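Local coordinates for NADB-Rossmann Superfamily protein (Streptococcus agalactiae, PDB 3LEC), which probably methylates N1 of an adenine in tRNA and binds a zinc ion, at residues A[22-27]-A[45-50]. Residues are numbered along the deposited sequence; the frame is centred on the assembly and turned at random.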
loop_
_atom_site.group_PDB
_atom_site.type_symbol
_atom_site.label_atom_id
_atom_site.label_comp_id
_atom_site.label_asym_id
_atom_site.label_seq_id
_atom_site.Cartn_x
_atom_site.Cartn_y
_atom_site.Cartn_z
ATOM N N GLY A 22 -5.841 18.729 -2.001
ATOM C CA GLY A 22 -7.251 18.992 -1.709
ATOM C C GLY A 22 -8.048 17.714 -1.430
ATOM O O GLY A 22 -9.270 17.777 -1.248
ATOM N N ALA A 23 -7.374 16.554 -1.394
ATOM C CA ALA A 23 -8.075 15.281 -1.154
ATOM C C ALA A 23 -8.835 15.273 0.165
ATOM O O ALA A 23 -8.477 15.971 1.124
ATOM C CB ALA A 23 -7.104 14.069 -1.203
ATOM N N ARG A 24 -9.897 14.483 0.188
ATOM C CA ARG A 24 -10.611 14.139 1.400
ATOM C C ARG A 24 -10.309 12.658 1.534
ATOM O O ARG A 24 -10.702 11.865 0.695
ATOM C CB ARG A 24 -12.093 14.421 1.228
ATOM C CG ARG A 24 -12.386 15.869 0.925
ATOM C CD ARG A 24 -13.894 16.134 0.771
ATOM N NE ARG A 24 -14.665 15.734 1.964
ATOM C CZ ARG A 24 -14.861 16.480 3.049
ATOM N NH1 ARG A 24 -14.376 17.712 3.126
ATOM N NH2 ARG A 24 -15.570 15.989 4.062
ATOM N N LEU A 25 -9.557 12.317 2.573
ATOM C CA LEU A 25 -8.804 11.065 2.648
ATOM C C LEU A 25 -9.305 10.196 3.777
ATOM O O LEU A 25 -9.579 10.711 4.856
ATOM C CB LEU A 25 -7.335 11.400 2.932
ATOM C CG LEU A 25 -6.369 10.269 3.309
ATOM C CD1 LEU A 25 -6.057 9.427 2.109
ATOM C CD2 LEU A 25 -5.088 10.836 3.905
ATOM N N LEU A 26 -9.418 8.894 3.521
ATOM C CA LEU A 26 -9.479 7.895 4.593
ATOM C C LEU A 26 -8.177 7.091 4.648
ATOM O O LEU A 26 -7.762 6.478 3.647
ATOM C CB LEU A 26 -10.685 6.968 4.417
ATOM C CG LEU A 26 -10.697 5.649 5.208
ATOM C CD1 LEU A 26 -11.007 5.821 6.719
ATOM C CD2 LEU A 26 -11.621 4.640 4.584
ATOM N N ASP A 27 -7.566 7.078 5.837
ATOM C CA ASP A 27 -6.362 6.271 6.109
ATOM C C ASP A 27 -6.801 5.083 6.938
ATOM O O ASP A 27 -7.135 5.232 8.114
ATOM C CB ASP A 27 -5.328 7.095 6.891
ATOM C CG ASP A 27 -3.916 6.483 6.862
ATOM O OD1 ASP A 27 -3.673 5.553 6.063
ATOM O OD2 ASP A 27 -3.041 6.940 7.645
ATOM N N CYS A 45 -4.359 18.514 2.197
ATOM C CA CYS A 45 -5.654 17.881 2.042
ATOM C C CYS A 45 -6.700 18.715 2.752
ATOM O O CYS A 45 -6.373 19.518 3.610
ATOM C CB CYS A 45 -5.665 16.460 2.607
ATOM S SG CYS A 45 -4.681 15.306 1.631
ATOM N N ASP A 46 -7.958 18.478 2.408
ATOM C CA ASP A 46 -9.062 19.238 2.959
ATOM C C ASP A 46 -9.635 18.623 4.225
ATOM O O ASP A 46 -10.141 19.353 5.081
ATOM C CB ASP A 46 -10.162 19.375 1.911
ATOM C CG ASP A 46 -9.873 20.467 0.898
ATOM O OD1 ASP A 46 -8.806 21.117 0.995
ATOM O OD2 ASP A 46 -10.737 20.686 0.017
ATOM N N PHE A 47 -9.550 17.293 4.337
ATOM C CA PHE A 47 -10.228 16.527 5.394
ATOM C C PHE A 47 -9.670 15.117 5.400
ATOM O O PHE A 47 -9.287 14.582 4.347
ATOM C CB PHE A 47 -11.751 16.489 5.142
ATOM C CG PHE A 47 -12.523 15.579 6.064
ATOM C CD1 PHE A 47 -12.733 15.924 7.390
ATOM C CD2 PHE A 47 -13.069 14.387 5.589
ATOM C CE1 PHE A 47 -13.467 15.088 8.231
ATOM C CE2 PHE A 47 -13.781 13.550 6.415
ATOM C CZ PHE A 47 -13.987 13.905 7.742
ATOM N N ALA A 48 -9.609 14.510 6.583
ATOM C CA ALA A 48 -9.188 13.119 6.677
ATOM C C ALA A 48 -9.895 12.368 7.799
ATOM O O ALA A 48 -10.361 12.974 8.765
ATOM C CB ALA A 48 -7.655 13.002 6.819
ATOM N N ILE A 49 -9.985 11.052 7.635
ATOM C CA ILE A 49 -10.453 10.132 8.680
ATOM C C ILE A 49 -9.315 9.155 8.938
ATOM O O ILE A 49 -8.713 8.590 7.990
ATOM C CB ILE A 49 -11.722 9.360 8.266
ATOM C CG1 ILE A 49 -12.891 10.324 7.929
ATOM C CG2 ILE A 49 -12.143 8.335 9.344
ATOM C CD1 ILE A 49 -13.942 9.660 6.994
ATOM N N ALA A 50 -9.004 8.968 10.212
ATOM C CA ALA A 50 -8.051 7.936 10.617
ATOM C C ALA A 50 -8.886 6.783 11.130
ATOM O O ALA A 50 -9.529 6.896 12.168
ATOM C CB ALA A 50 -7.093 8.453 11.703
#
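Two neighbouring parallel strands, 23-28 and 45-52, pair here through segments 22-27 and 45-50, inside the seven-stranded mixed sheet; their axes run 5° apart and approach to 4.6 Å. Register follows from the backbone bonds: L25 N donates to F47 O at 2.9 Å, L25 O accepts from I49 N at 2.8 Å, and D27 N reaches I49 O at 2.9 Å in a nearly straight bond (176° at the hydrogen). Where the second strand turns a corner, D46 N closes on A23 O. The parallel sense reflects a beta-alpha-beta crossover through helix 34-41, part of the Rossmann-like fold to which this family belongs. L25, D27, C45 and A48 turn to the face covered by that helix, where L25 and C45 touch L39 and D27 packs on P36. D27 is held by S30 and T95 through its two carboxylate oxygens. On the face bearing R24, L26, F47 and I49, the R24 chain bends at chi3 and its guanidinium lies almost parallel to the F47 ring, the planes 11° apart. F47 CD2 lies over one face of the guanidinium, toward its rim, 3.3 Å from R24 NH2, while R24 NH1 comes within 3.5 Å of F47 CB. D89 O accepts a hydrogen bond from R24 NH2. Farther along, L26 CD1 meets I49 CG2 at 3.8 Å, and I49 also touches D75 and R77 of strand 74-78.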